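Local coordinates for protein protease 2A (Rhinovirus C, PDB 5X45) that probably acts as a chymotrypsin-like cysteine protease that cleaves the viral polyprotein, its fold carrying a bound zinc ion, at residues 48-53 and 133-138. Numbering follows the deposited sequence.
Sequences DVIPCC and DLRPYS. With ZN (zinc ion), chain E.
With CG anti to its own carbonyl carbon (chi1 -69°) and a bend at chi3 (-67°), Arg-135 runs its side chain alongside the 48-53 loop and turns its guanidinium back to Asp-133. Ile-50, whose CG2 stands anti to the backbone N while CG1 lies beside it (chi1 -56°), directs both branches at the 133-138 turn. Arg-135 grips Asp-133 side-on: its NE donates in the guanidinium plane to the syn lone pair of Asp-133 OD1 at 2.8 Å, and its NH2 forms the salt bridge to OD2, which it meets from above the carboxylate plane. Asp-133 OD1 also accepts a hydrogen bond from the backbone N of Arg-135 at 3.0 Å, again from above that plane, closing an Asx turn at the end of strand 129-133. Held at both ends, Arg-135 lays its aliphatic part against the loop backbone, its CG 3.3 Å from Pro-51 O and its CD 3.6 Å from Cys-53 O. NH1 hydrogen-bonds to the carbonyl oxygen of Cys-55, another zinc ligand. On the Ile-50 side of the contact the packing is apolar. Ile-50 CG2 meets Ser-138 CB at 3.9 Å, and its CD1 approaches Leu-134 CB at 4.3 Å; Tyr-16 of strand 14-18 touches both Ile-50 and Ser-138. Cys-53 holds SG in the crowded position between backbone N and carbonyl carbon and binds the zinc at 1.9 Å through that sulfur, in a site that also includes Cys-55, Cys-113 and His-115. The contact thus joins the loop between strands 37-41 and 57-62, which links the two beta-domains of this chymotrypsin-like fold, to the C-terminal turn after the barrel. Pairing with Asp-133 probably offsets the charge of Arg-135, while the bond to Cys-55 ties that same guanidinium to the backbone of the zinc-binding loop.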
ATOM      1  N   ASP A  48      -8.775   6.721   8.813  1.00 34.22           N
ATOM      2  CA  ASP A  48      -7.904   5.539   8.883  1.00 37.98           C
ATOM      3  C   ASP A  48      -6.866   5.604  10.004  1.00 41.70           C
ATOM      4  O   ASP A  48      -6.417   6.684  10.399  1.00 42.54           O
ATOM      5  CB  ASP A  48      -7.183   5.319   7.547  1.00 42.47           C
ATOM      6  CG  ASP A  48      -8.144   5.188   6.379  1.00 47.76           C
ATOM      7  OD1 ASP A  48      -9.236   4.593   6.573  1.00 46.91           O
ATOM      8  OD2 ASP A  48      -7.798   5.674   5.271  1.00 39.55           O
ATOM      9  N   VAL A  49      -6.454   4.426  10.471  1.00 37.56           N
ATOM     10  CA  VAL A  49      -5.477   4.308  11.550  1.00 29.32           C
ATOM     11  C   VAL A  49      -4.400   3.284  11.197  1.00 37.22           C
ATOM     12  O   VAL A  49      -4.703   2.132  10.885  1.00 34.60           O
ATOM     13  CB  VAL A  49      -6.150   3.895  12.872  1.00 32.02           C
ATOM     14  CG1 VAL A  49      -5.104   3.578  13.936  1.00 30.95           C
ATOM     15  CG2 VAL A  49      -7.100   4.988  13.347  1.00 31.46           C
ATOM     16  N   ILE A  50      -3.142   3.708  11.235  1.00 33.36           N
ATOM     17  CA  ILE A  50      -2.033   2.788  11.022  1.00 28.90           C
ATOM     18  C   ILE A  50      -1.516   2.289  12.371  1.00 34.12           C
ATOM     19  O   ILE A  50      -0.962   3.059  13.147  1.00 39.80           O
ATOM     20  CB  ILE A  50      -0.911   3.454  10.209  1.00 28.87           C
ATOM     21  CG1 ILE A  50      -1.481   3.976   8.888  1.00 27.70           C
ATOM     22  CG2 ILE A  50       0.248   2.484   9.969  1.00 27.94           C
ATOM     23  CD1 ILE A  50      -0.554   4.895   8.141  1.00 28.29           C
ATOM     24  N   PRO A  51      -1.744   1.020  12.637  1.00 36.28           N
ATOM     25  CA  PRO A  51      -1.434   0.408  13.917  1.00 30.57           C
ATOM     26  C   PRO A  51       0.026   0.145  14.083  1.00 35.42           C
ATOM     27  O   PRO A  51       0.742   0.092  13.137  1.00 46.66           O
ATOM     28  CB  PRO A  51      -2.192  -0.908  13.862  1.00 35.06           C
ATOM     29  CG  PRO A  51      -2.484  -1.151  12.442  1.00 32.82           C
ATOM     30  CD  PRO A  51      -2.300   0.076  11.670  1.00 27.62           C
ATOM     31  N   CYS A  52       0.461  -0.024  15.304  1.00 48.29           N
ATOM     32  CA  CYS A  52       1.829  -0.382  15.562  1.00 50.20           C
ATOM     33  C   CYS A  52       1.852  -1.812  15.956  1.00 52.52           C
ATOM     34  O   CYS A  52       2.645  -2.211  16.743  1.00 66.24           O
ATOM     35  CB  CYS A  52       2.399   0.481  16.667  1.00 20.00           C
ATOM     36  SG  CYS A  52       2.696   2.159  16.109  1.00 20.00           S
ATOM     37  N   CYS A  53       0.952  -2.583  15.397  1.00 43.92           N
ATOM     38  CA  CYS A  53       0.921  -3.987  15.655  1.00 48.60           C
ATOM     39  C   CYS A  53       1.978  -4.707  14.835  1.00 53.57           C
ATOM     40  O   CYS A  53       2.806  -4.112  14.166  1.00 47.78           O
ATOM     41  CB  CYS A  53      -0.503  -4.567  15.476  1.00 51.01           C
ATOM     42  SG  CYS A  53      -1.302  -4.710  13.855  1.00 53.74           S
ATOM     43  N   ASP A 133       4.343  -2.217   3.363  1.00 23.01           N
ATOM     44  CA  ASP A 133       4.020  -2.122   4.764  1.00 29.31           C
ATOM     45  C   ASP A 133       4.151  -0.651   5.157  1.00 32.81           C
ATOM     46  O   ASP A 133       5.223  -0.061   5.017  1.00 38.74           O
ATOM     47  CB  ASP A 133       4.962  -3.021   5.579  1.00 22.61           C
ATOM     48  CG  ASP A 133       4.556  -3.146   7.047  1.00 42.58           C
ATOM     49  OD1 ASP A 133       3.780  -2.299   7.557  1.00 31.20           O
ATOM     50  OD2 ASP A 133       5.019  -4.114   7.691  1.00 48.78           O
ATOM     51  N   LEU A 134       3.060  -0.061   5.639  1.00 26.66           N
ATOM     52  CA  LEU A 134       3.030   1.363   5.953  1.00 27.18           C
ATOM     53  C   LEU A 134       3.597   1.649   7.338  1.00 28.35           C
ATOM     54  O   LEU A 134       3.962   2.786   7.641  1.00 41.85           O
ATOM     55  CB  LEU A 134       1.603   1.902   5.873  1.00 29.62           C
ATOM     56  CG  LEU A 134       0.978   1.810   4.489  1.00 32.13           C
ATOM     57  CD1 LEU A 134      -0.466   2.255   4.570  1.00 33.85           C
ATOM     58  CD2 LEU A 134       1.759   2.612   3.464  1.00 30.01           C
ATOM     59  N   ARG A 135       3.653   0.623   8.181  1.00 25.62           N
ATOM     60  CA  ARG A 135       4.090   0.791   9.567  1.00 33.23           C
ATOM     61  C   ARG A 135       5.505   1.381   9.723  1.00 34.48           C
ATOM     62  O   ARG A 135       5.701   2.272  10.558  1.00 39.16           O
ATOM     63  CB  ARG A 135       3.967  -0.539  10.319  1.00 29.81           C
ATOM     64  CG  ARG A 135       2.514  -0.948  10.536  1.00 35.20           C
ATOM     65  CD  ARG A 135       2.389  -2.371  11.045  1.00 38.86           C
ATOM     66  NE  ARG A 135       2.811  -3.326  10.027  1.00 33.58           N
ATOM     67  CZ  ARG A 135       2.559  -4.628  10.067  1.00 37.28           C
ATOM     68  NH1 ARG A 135       1.856  -5.139  11.071  1.00 37.94           N
ATOM     69  NH2 ARG A 135       2.990  -5.417   9.088  1.00 42.56           N
ATOM     70  N   PRO A 136       6.486   0.916   8.922  1.00 38.80           N
ATOM     71  CA  PRO A 136       7.797   1.579   8.995  1.00 37.98           C
ATOM     72  C   PRO A 136       7.751   3.085   8.723  1.00 52.30           C
ATOM     73  O   PRO A 136       8.583   3.816   9.261  1.00 65.36           O
ATOM     74  CB  PRO A 136       8.605   0.885   7.893  1.00 32.42           C
ATOM     75  CG  PRO A 136       7.981  -0.451   7.750  1.00 35.25           C
ATOM     76  CD  PRO A 136       6.516  -0.248   8.009  1.00 38.84           C
ATOM     77  N   TYR A 137       6.808   3.539   7.901  1.00 52.26           N
ATOM     78  CA  TYR A 137       6.786   4.935   7.469  1.00 50.11           C
ATOM     79  C   TYR A 137       5.796   5.839   8.204  1.00 54.58           C
ATOM     80  O   TYR A 137       5.710   7.021   7.885  1.00 60.50           O
ATOM     81  CB  TYR A 137       6.494   5.001   5.966  1.00 43.95           C
ATOM     82  CG  TYR A 137       7.394   4.111   5.140  1.00 38.78           C
ATOM     83  CD1 TYR A 137       7.077   2.772   4.933  1.00 37.58           C
ATOM     84  CD2 TYR A 137       8.563   4.600   4.571  1.00 33.01           C
ATOM     85  CE1 TYR A 137       7.896   1.944   4.185  1.00 37.28           C
ATOM     86  CE2 TYR A 137       9.385   3.779   3.816  1.00 35.93           C
ATOM     87  CZ  TYR A 137       9.049   2.450   3.626  1.00 40.13           C
ATOM     88  OH  TYR A 137       9.865   1.620   2.877  1.00 41.89           O
ATOM     89  N   SER A 138       5.058   5.313   9.179  1.00 51.43           N
ATOM     90  CA  SER A 138       4.087   6.144   9.892  1.00 51.17           C
ATOM     91  C   SER A 138       4.710   6.867  11.084  1.00 52.87           C
ATOM     92  O   SER A 138       5.567   6.319  11.775  1.00 55.37           O
ATOM     93  CB  SER A 138       2.902   5.302  10.362  1.00 61.52           C
ATOM     94  OG  SER A 138       3.127   4.801  11.668  1.00 76.23           O
TER
HETATM   95 ZN    ZN E 201      -2.985  -5.680  13.886  1.00 70.65          ZN